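Local structure of glutathione S-transferase (Bombyx mori, 4E8H) at residues A20-A25 / L32-T37; I58-M61 / F66-W69; A73-L78 / Q101-D106. The protein binds glutathione as a homodimer and probably catalyses its transfer to other compounds, as glutathione transferases do. All blocks are in the same frame, centred on the assembly; numbering follows the deposited sequence.

Interaction 1: A20-A25 / L32-T37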
loop_
_atom_site.group_PDB
_atom_site.type_symbol
_atom_site.label_atom_id
_atom_site.label_comp_id
_atom_site.label_asym_id
_atom_site.label_seq_id
_atom_site.Cartn_x
_atom_site.Cartn_y
_atom_site.Cartn_z
ATOM N N ALA B 20 -0.001 -14.762 2.054
ATOM C CA ALA B 20 0.283 -13.840 3.157
ATOM C C ALA B 20 -0.866 -13.818 4.165
ATOM O O ALA B 20 -0.636 -13.836 5.378
ATOM C CB ALA B 20 0.566 -12.437 2.627
ATOM N N VAL B 21 -2.099 -13.787 3.659
ATOM C CA VAL B 21 -3.287 -13.811 4.512
ATOM C C VAL B 21 -3.384 -15.128 5.290
ATOM O O VAL B 21 -3.616 -15.117 6.502
ATOM C CB VAL B 21 -4.595 -13.566 3.709
ATOM C CG1 VAL B 21 -5.825 -13.769 4.593
ATOM C CG2 VAL B 21 -4.605 -12.166 3.110
ATOM N N MET B 22 -3.189 -16.247 4.592
ATOM C CA MET B 22 -3.340 -17.581 5.185
ATOM C C MET B 22 -2.364 -17.831 6.335
ATOM O O MET B 22 -2.740 -18.413 7.351
ATOM C CB MET B 22 -3.209 -18.675 4.116
ATOM C CG MET B 22 -4.390 -18.743 3.152
ATOM S SD MET B 22 -4.013 -19.607 1.611
ATOM C CE MET B 22 -4.241 -21.310 2.108
ATOM N N MET B 23 -1.121 -17.384 6.172
ATOM C CA MET B 23 -0.120 -17.498 7.234
ATOM C C MET B 23 -0.403 -16.549 8.401
ATOM O O MET B 23 -0.139 -16.896 9.551
ATOM C CB MET B 23 1.297 -17.276 6.693
ATOM C CG MET B 23 1.854 -18.450 5.890
ATOM S SD MET B 23 3.614 -18.305 5.498
ATOM C CE MET B 23 3.626 -16.894 4.395
ATOM N N THR B 24 -0.935 -15.362 8.108
ATOM C CA THR B 24 -1.319 -14.420 9.164
ATOM C C THR B 24 -2.425 -15.014 10.035
ATOM O O THR B 24 -2.368 -14.918 11.262
ATOM C CB THR B 24 -1.759 -13.048 8.600
ATOM O OG1 THR B 24 -0.681 -12.478 7.851
ATOM C CG2 THR B 24 -2.135 -12.086 9.727
ATOM N N ALA B 25 -3.414 -15.636 9.394
ATOM C CA ALA B 25 -4.516 -16.294 10.099
ATOM C C ALA B 25 -4.052 -17.461 10.974
ATOM O O ALA B 25 -4.595 -17.673 12.062
ATOM C CB ALA B 25 -5.573 -16.761 9.111
ATOM N N LEU B 32 -9.632 -20.543 8.693
ATOM C CA LEU B 32 -10.273 -19.975 7.529
ATOM C C LEU B 32 -10.984 -21.088 6.793
ATOM O O LEU B 32 -10.438 -22.185 6.626
ATOM C CB LEU B 32 -9.253 -19.302 6.606
ATOM C CG LEU B 32 -8.452 -18.098 7.116
ATOM C CD1 LEU B 32 -7.521 -17.592 6.023
ATOM C CD2 LEU B 32 -9.354 -16.969 7.610
ATOM N N HIS B 33 -12.213 -20.814 6.380
ATOM C CA HIS B 33 -12.889 -21.683 5.441
ATOM C C HIS B 33 -12.538 -21.207 4.040
ATOM O O HIS B 33 -13.034 -20.183 3.558
ATOM C CB HIS B 33 -14.392 -21.747 5.725
ATOM C CG HIS B 33 -14.737 -22.650 6.870
ATOM N ND1 HIS B 33 -16.013 -23.120 7.099
ATOM C CD2 HIS B 33 -13.958 -23.194 7.836
ATOM C CE1 HIS B 33 -16.008 -23.897 8.169
ATOM N NE2 HIS B 33 -14.773 -23.960 8.633
ATOM N N LEU B 34 -11.631 -21.956 3.423
ATOM C CA LEU B 34 -11.041 -21.603 2.142
ATOM C C LEU B 34 -11.974 -21.994 1.007
ATOM O O LEU B 34 -12.484 -23.117 0.969
ATOM C CB LEU B 34 -9.681 -22.290 1.980
ATOM C CG LEU B 34 -8.626 -22.072 3.074
ATOM C CD1 LEU B 34 -7.522 -23.117 2.980
ATOM C CD2 LEU B 34 -8.043 -20.659 3.025
ATOM N N ILE B 35 -12.205 -21.053 0.097
ATOM C CA ILE B 35 -13.059 -21.293 -1.059
ATOM C C ILE B 35 -12.262 -21.060 -2.336
ATOM O O ILE B 35 -11.939 -19.919 -2.682
ATOM C CB ILE B 35 -14.333 -20.405 -1.044
ATOM C CG1 ILE B 35 -15.079 -20.553 0.289
ATOM C CG2 ILE B 35 -15.248 -20.750 -2.227
ATOM C CD1 ILE B 35 -16.057 -19.427 0.592
ATOM N N THR B 36 -11.939 -22.157 -3.016
ATOM C CA THR B 36 -11.215 -22.122 -4.282
ATOM C C THR B 36 -11.960 -21.248 -5.287
ATOM O O THR B 36 -13.145 -21.464 -5.555
ATOM C CB THR B 36 -11.019 -23.550 -4.845
ATOM O OG1 THR B 36 -10.214 -24.312 -3.936
ATOM C CG2 THR B 36 -10.336 -23.523 -6.210
ATOM N N THR B 37 -11.262 -20.248 -5.818
ATOM C CA THR B 37 -11.856 -19.325 -6.776
ATOM C C THR B 37 -11.045 -19.319 -8.069
ATOM O O THR B 37 -9.998 -18.671 -8.167
ATOM C CB THR B 37 -12.019 -17.906 -6.181
ATOM O OG1 THR B 37 -12.793 -17.983 -4.976
ATOM C CG2 THR B 37 -12.726 -16.977 -7.165
#
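Ala25, on helix 16-27, meets Leu32, in strand 32-36, where the chain has just turned back, and apolar packing is all that passes between the two segments. The methyl CB of Ala25 sits 3.7 Å from CD1 of Leu32 and equally close to its CG, so it touches the branch point as well as a methyl. CD1 of Leu32 also lies 4.4 Å from CG1 of Val21, one helical turn earlier. A second apolar group lies nearer the middle of the strand: Met22 bends at its last torsion (chi3 83°), which brings CE to 3.8 Å from CD1 of Leu34, the two side chains meeting at an angle.

The polar groups find their partners elsewhere. Thr24 OG1 and Thr24 N reach Ala20 O from opposite faces of its carbonyl plane, the hydroxyl at 2.8 Å; Thr24 OG1 also pairs with Gln75 NE2, while strand 32-36 spends its backbone bonds on the neighbouring strand 7-11. Helix and strand run nearly antiparallel (159°), as expected of the second half of a beta-alpha-beta unit in a thioredoxin-like domain. With only aliphatic carbons meeting across it, the contact rests on close packing rather than directional bonds, and its Leu34 end lies toward solvent.

Interaction 2: I58-M61 / F66-W69. With GSH (glutathione), chain F.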
loop_
_atom_site.group_PDB
_atom_site.type_symbol
_atom_site.label_atom_id
_atom_site.label_comp_id
_atom_site.label_asym_id
_atom_site.label_seq_id
_atom_site.Cartn_x
_atom_site.Cartn_y
_atom_site.Cartn_z
ATOM N N ILE B 58 -8.712 -11.801 -5.879
ATOM C CA ILE B 58 -8.435 -12.668 -4.743
ATOM C C ILE B 58 -7.112 -12.202 -4.115
ATOM O O ILE B 58 -6.212 -11.760 -4.833
ATOM C CB ILE B 58 -8.378 -14.171 -5.136
ATOM C CG1 ILE B 58 -7.369 -14.412 -6.267
ATOM C CG2 ILE B 58 -9.769 -14.677 -5.521
ATOM C CD1 ILE B 58 -6.918 -15.859 -6.409
ATOM N N PRO B 59 -6.988 -12.282 -2.776
ATOM C CA PRO B 59 -7.952 -12.795 -1.806
ATOM C C PRO B 59 -9.092 -11.823 -1.525
ATOM O O PRO B 59 -8.899 -10.605 -1.561
ATOM C CB PRO B 59 -7.106 -12.978 -0.543
ATOM C CG PRO B 59 -6.057 -11.938 -0.648
ATOM C CD PRO B 59 -5.754 -11.812 -2.119
ATOM N N THR B 60 -10.272 -12.376 -1.272
ATOM C CA THR B 60 -11.388 -11.615 -0.734
ATOM C C THR B 60 -11.849 -12.324 0.535
ATOM O O THR B 60 -12.088 -13.536 0.537
ATOM C CB THR B 60 -12.534 -11.448 -1.764
ATOM O OG1 THR B 60 -12.057 -10.698 -2.889
ATOM C CG2 THR B 60 -13.722 -10.711 -1.155
ATOM N N MET B 61 -11.938 -11.561 1.618
ATOM C CA MET B 61 -12.345 -12.087 2.910
ATOM C C MET B 61 -13.824 -11.810 3.169
ATOM O O MET B 61 -14.316 -10.716 2.883
ATOM C CB MET B 61 -11.495 -11.460 4.015
ATOM C CG MET B 61 -11.827 -11.948 5.412
ATOM S SD MET B 61 -11.417 -10.752 6.692
ATOM C CE MET B 61 -12.760 -9.576 6.503
ATOM N N PHE B 66 -19.041 -9.260 6.689
ATOM C CA PHE B 66 -18.115 -8.159 6.429
ATOM C C PHE B 66 -17.115 -8.564 5.351
ATOM O O PHE B 66 -16.326 -9.498 5.535
ATOM C CB PHE B 66 -17.403 -7.713 7.715
ATOM C CG PHE B 66 -16.377 -6.626 7.507
ATOM C CD1 PHE B 66 -16.752 -5.368 7.036
ATOM C CD2 PHE B 66 -15.035 -6.857 7.799
ATOM C CE1 PHE B 66 -15.804 -4.362 6.845
ATOM C CE2 PHE B 66 -14.079 -5.856 7.614
ATOM C CZ PHE B 66 -14.466 -4.606 7.136
ATOM N N ILE B 67 -17.170 -7.855 4.226
ATOM C CA ILE B 67 -16.319 -8.131 3.072
ATOM C C ILE B 67 -15.100 -7.213 3.053
ATOM O O ILE B 67 -15.216 -6.010 3.295
ATOM C CB ILE B 67 -17.096 -7.964 1.733
ATOM C CG1 ILE B 67 -18.471 -8.652 1.787
ATOM C CG2 ILE B 67 -16.257 -8.452 0.546
ATOM C CD1 ILE B 67 -18.444 -10.176 1.991
ATOM N N LEU B 68 -13.935 -7.791 2.765
ATOM C CA LEU B 68 -12.702 -7.024 2.614
ATOM C C LEU B 68 -11.779 -7.676 1.586
ATOM O O LEU B 68 -11.672 -8.903 1.526
ATOM C CB LEU B 68 -11.988 -6.905 3.968
ATOM C CG LEU B 68 -10.754 -6.012 4.133
ATOM C CD1 LEU B 68 -11.096 -4.533 3.958
ATOM C CD2 LEU B 68 -10.126 -6.254 5.496
ATOM N N TRP B 69 -11.129 -6.850 0.770
ATOM C CA TRP B 69 -10.050 -7.321 -0.096
ATOM C C TRP B 69 -8.794 -6.449 0.087
ATOM O O TRP B 69 -8.791 -5.538 0.918
ATOM C CB TRP B 69 -10.505 -7.458 -1.562
ATOM C CG TRP B 69 -11.004 -6.194 -2.180
ATOM C CD1 TRP B 69 -10.292 -5.336 -2.962
ATOM C CD2 TRP B 69 -12.326 -5.644 -2.080
ATOM N NE1 TRP B 69 -11.080 -4.283 -3.352
ATOM C CE2 TRP B 69 -12.334 -4.444 -2.825
ATOM C CE3 TRP B 69 -13.504 -6.045 -1.430
ATOM C CZ2 TRP B 69 -13.473 -3.637 -2.942
ATOM C CZ3 TRP B 69 -14.638 -5.240 -1.545
ATOM C CH2 TRP B 69 -14.611 -4.048 -2.296
HETATM N N1 GSH F . -2.965 -5.892 -4.221
HETATM C CA1 GSH F . -3.851 -7.041 -4.167
HETATM C C1 GSH F . -3.711 -7.710 -2.829
HETATM O O11 GSH F . -2.676 -7.549 -2.147
HETATM O O12 GSH F . -4.629 -8.431 -2.379
HETATM C CB1 GSH F . -3.498 -8.020 -5.285
HETATM C CG1 GSH F . -4.707 -8.868 -5.679
HETATM C CD1 GSH F . -4.537 -9.461 -7.062
HETATM O OE1 GSH F . -4.056 -8.670 -8.127
HETATM N N2 GSH F . -4.864 -10.743 -7.213
HETATM C CA2 GSH F . -4.844 -11.394 -8.513
HETATM C C2 GSH F . -6.209 -11.378 -9.131
HETATM O O2 GSH F . -7.335 -11.434 -8.287
HETATM C CB2 GSH F . -4.371 -12.835 -8.358
HETATM S SG2 GSH F . -2.658 -12.955 -7.781
HETATM N N3 GSH F . -6.293 -11.311 -10.461
HETATM C CA3 GSH F . -7.555 -11.453 -11.173
HETATM C C3 GSH F . -8.253 -10.129 -11.388
HETATM O O31 GSH F . -7.880 -9.106 -10.772
HETATM O O32 GSH F . -9.216 -10.033 -12.184
#
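Met61 and Leu68 cross at a slant on one face of their strands, and the methionine does the reaching. Its CG stands anti to the backbone N (chi1 -179°) and the chain bends at chi3, carrying CE to 3.8 Å from Leu68 CB and 3.8 Å from Phe66 CD2. Beneath them the backbones form an antiparallel hydrogen-bonded pair: Met61 N gives a nearly straight bond of 2.7 Å to Leu68 O, and Leu68 N returns one of 3.0 Å to Met61 O. This is the beta hairpin that ends the four-stranded sheet of the thioredoxin-like domain, and the face bearing Met61 and Leu68 is covered by helix 71-82 through Ile74 and Tyr77. Thr60 and Trp69 project from the other face, side by side and pointing the same way, with Thr60 OG1 3.8 Å from Trp69 CB; that hydroxyl is hydrogen-bonded to Thr57 O, and the indole NE1 to Gln55. Thr60 CG2 also touches Ile67 CG2 at 3.8 Å. Ile58, joined to Pro59 by the cis peptide typical of the thioredoxin fold, grips glutathione by its backbone: Ile58 N bonds to O2 at 2.8 Å, and GSH N2 bonds to Ile58 O at 2.9 Å.

Interaction 3: A73-L78 / Q101-D106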
loop_
_atom_site.group_PDB
_atom_site.type_symbol
_atom_site.label_atom_id
_atom_site.label_comp_id
_atom_site.label_asym_id
_atom_site.label_seq_id
_atom_site.Cartn_x
_atom_site.Cartn_y
_atom_site.Cartn_z
ATOM N N ALA B 73 -4.522 -5.102 3.942
ATOM C CA ALA B 73 -5.643 -4.609 4.753
ATOM C C ALA B 73 -6.318 -5.748 5.524
ATOM O O ALA B 73 -6.739 -5.564 6.670
ATOM C CB ALA B 73 -6.654 -3.879 3.882
ATOM N N ILE B 74 -6.421 -6.915 4.886
ATOM C CA ILE B 74 -6.946 -8.121 5.534
ATOM C C ILE B 74 -6.060 -8.540 6.710
ATOM O O ILE B 74 -6.560 -8.789 7.810
ATOM C CB ILE B 74 -7.109 -9.297 4.534
ATOM C CG1 ILE B 74 -8.192 -8.977 3.497
ATOM C CG2 ILE B 74 -7.456 -10.591 5.275
ATOM C CD1 ILE B 74 -8.204 -9.908 2.287
ATOM N N GLN B 75 -4.751 -8.605 6.470
ATOM C CA GLN B 75 -3.770 -8.933 7.507
ATOM C C GLN B 75 -3.918 -8.061 8.747
ATOM O O GLN B 75 -4.018 -8.572 9.867
ATOM C CB GLN B 75 -2.356 -8.738 6.976
ATOM C CG GLN B 75 -1.808 -9.859 6.143
ATOM C CD GLN B 75 -0.364 -9.603 5.787
ATOM O OE1 GLN B 75 -0.059 -8.756 4.946
ATOM N NE2 GLN B 75 0.541 -10.318 6.444
ATOM N N THR B 76 -3.914 -6.747 8.539
ATOM C CA THR B 76 -3.979 -5.796 9.641
ATOM C C THR B 76 -5.334 -5.847 10.349
ATOM O O THR B 76 -5.395 -5.729 11.576
ATOM C CB THR B 76 -3.646 -4.354 9.193
ATOM O OG1 THR B 76 -4.506 -3.967 8.116
ATOM C CG2 THR B 76 -2.192 -4.254 8.741
ATOM N N TYR B 77 -6.407 -6.045 9.579
ATOM C CA TYR B 77 -7.748 -6.226 10.151
ATOM C C TYR B 77 -7.838 -7.433 11.088
ATOM O O TYR B 77 -8.435 -7.339 12.162
ATOM C CB TYR B 77 -8.825 -6.340 9.061
ATOM C CG TYR B 77 -10.166 -6.816 9.594
ATOM C CD1 TYR B 77 -10.941 -5.996 10.416
ATOM C CD2 TYR B 77 -10.650 -8.092 9.295
ATOM C CE1 TYR B 77 -12.166 -6.430 10.923
ATOM C CE2 TYR B 77 -11.877 -8.536 9.797
ATOM C CZ TYR B 77 -12.629 -7.698 10.607
ATOM O OH TYR B 77 -13.841 -8.124 11.103
ATOM N N LEU B 78 -7.259 -8.561 10.677
ATOM C CA LEU B 78 -7.302 -9.771 11.496
ATOM C C LEU B 78 -6.604 -9.554 12.840
ATOM O O LEU B 78 -7.080 -10.034 13.873
ATOM C CB LEU B 78 -6.724 -10.980 10.748
ATOM C CG LEU B 78 -7.420 -11.443 9.458
ATOM C CD1 LEU B 78 -6.699 -12.642 8.857
ATOM C CD2 LEU B 78 -8.899 -11.762 9.672
ATOM N N GLN B 101 4.868 1.611 6.877
ATOM C CA GLN B 101 5.831 1.937 5.824
ATOM C C GLN B 101 6.352 0.675 5.129
ATOM O O GLN B 101 6.484 0.655 3.902
ATOM C CB GLN B 101 6.984 2.793 6.364
ATOM C CG GLN B 101 8.079 3.111 5.337
ATOM C CD GLN B 101 9.164 2.047 5.284
ATOM O OE1 GLN B 101 9.633 1.574 6.319
ATOM N NE2 GLN B 101 9.571 1.670 4.075
ATOM N N ARG B 102 6.644 -0.365 5.909
ATOM C CA ARG B 102 7.128 -1.629 5.351
ATOM C C ARG B 102 6.059 -2.301 4.485
ATOM O O ARG B 102 6.378 -2.886 3.448
ATOM C CB ARG B 102 7.623 -2.581 6.450
ATOM C CG ARG B 102 8.745 -2.028 7.346
ATOM C CD ARG B 102 10.048 -1.765 6.587
ATOM N NE ARG B 102 11.198 -1.725 7.491
ATOM C CZ ARG B 102 11.990 -0.674 7.691
ATOM N NH1 ARG B 102 11.796 0.466 7.039
ATOM N NH2 ARG B 102 13.001 -0.773 8.544
ATOM N N LEU B 103 4.797 -2.200 4.908
ATOM C CA LEU B 103 3.665 -2.715 4.130
ATOM C C LEU B 103 3.476 -1.962 2.810
ATOM O O LEU B 103 3.222 -2.581 1.774
ATOM C CB LEU B 103 2.372 -2.702 4.957
ATOM C CG LEU B 103 2.242 -3.742 6.077
ATOM C CD1 LEU B 103 1.073 -3.408 6.997
ATOM C CD2 LEU B 103 2.102 -5.158 5.522
ATOM N N ASN B 104 3.600 -0.635 2.856
ATOM C CA ASN B 104 3.592 0.194 1.648
ATOM C C ASN B 104 4.820 -0.060 0.766
ATOM O O ASN B 104 4.716 -0.054 -0.464
ATOM C CB ASN B 104 3.462 1.682 1.996
ATOM C CG ASN B 104 2.023 2.101 2.287
ATOM O OD1 ASN B 104 1.514 3.054 1.698
ATOM N ND2 ASN B 104 1.364 1.388 3.197
ATOM N N PHE B 105 5.974 -0.286 1.398
ATOM C CA PHE B 105 7.179 -0.723 0.686
ATOM C C PHE B 105 6.900 -2.022 -0.065
ATOM O O PHE B 105 7.204 -2.137 -1.250
ATOM C CB PHE B 105 8.353 -0.909 1.660
ATOM C CG PHE B 105 9.578 -1.543 1.040
ATOM C CD1 PHE B 105 10.445 -0.795 0.247
ATOM C CD2 PHE B 105 9.870 -2.886 1.267
ATOM C CE1 PHE B 105 11.578 -1.380 -0.320
ATOM C CE2 PHE B 105 11.002 -3.479 0.706
ATOM C CZ PHE B 105 11.857 -2.725 -0.089
ATOM N N ASP B 106 6.311 -2.990 0.634
ATOM C CA ASP B 106 6.007 -4.286 0.041
ATOM C C ASP B 106 5.078 -4.140 -1.164
ATOM O O ASP B 106 5.374 -4.662 -2.236
ATOM C CB ASP B 106 5.413 -5.240 1.082
ATOM C CG ASP B 106 5.227 -6.654 0.547
ATOM O OD1 ASP B 106 6.182 -7.209 -0.042
ATOM O OD2 ASP B 106 4.124 -7.212 0.724
#
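Thr76 of helix 71-82 and Leu103 of helix 93-124 meet where the thioredoxin-like N-terminal domain of a glutathione transferase packs against its all-helical C-terminal domain. The interface between these two segments is small, 88 Å² in all, and a single leucine supplies the whole of the C-terminal side. Both of its methyl branches are used, CD2 toward Gln75 and CD1 toward Thr76, and all three residues are buried. Asp106, one turn beyond Leu103, forms a salt bridge with Arg72, a glutathione-binding residue, so a polar tie between the two domains accompanies the apolar one. The dimer interface is close as well: in the second subunit, Arg94 is hydrogen-bonded to the hydroxyl of Tyr77, and Asp100 packs on Thr76.

Along 73-78, Gln75 is the first to point across. Its chain runs straight through the middle torsion (chi2 -175°), and the amide reaches the CD2 methyl of Leu103, with Gln75 OE1 lying 4.2 Å from Leu103 CD2. This is a contact of a polar oxygen with a hydrocarbon and brings no bond. The other side of the amide is the engaged one, since NE2 turns to hydrogen-bond Thr24 OG1 and Val160 O. Those two bonds fix the rotation of the amide and leave OE1 buried by this contact with no partner in the model.

Thr76 comes next and makes the closer approach. A chi1 of 55° sets OG1 between the backbone N and the carbonyl carbon, turned back toward the carbonyls of its own helix, Arg72 O and Ala73 O, either of which its proton could reach. This leaves the methyl to face Leu103: Thr76 CG2 and Leu103 CD1 meet tip to tip at 3.8 Å.

From the N terminus, interaction 1 closes the short connection between helix 16-27 and strand 32-36. Interaction 2 follows, closing the tight turn between strands 60-63 and 66-69, and interaction 3 then closes a loop of 22 residues between 73-78 and 101-106, which includes the end of one helix and the start of the next. The three loops come in series, neither nested nor crossed. They are nonetheless in contact: Val21 CG2 packs on Pro59 CG at 4.0 Å, Val21 CG1 on Ile74 CG2 at 3.6 Å, and Met61 CE on Tyr77 CE2 at 3.6 Å. Interactions 1 and 2 share one sheet, while interaction 3 joins that thioredoxin-like domain to the helical one; interactions 2 and 3 also touch the second subunit.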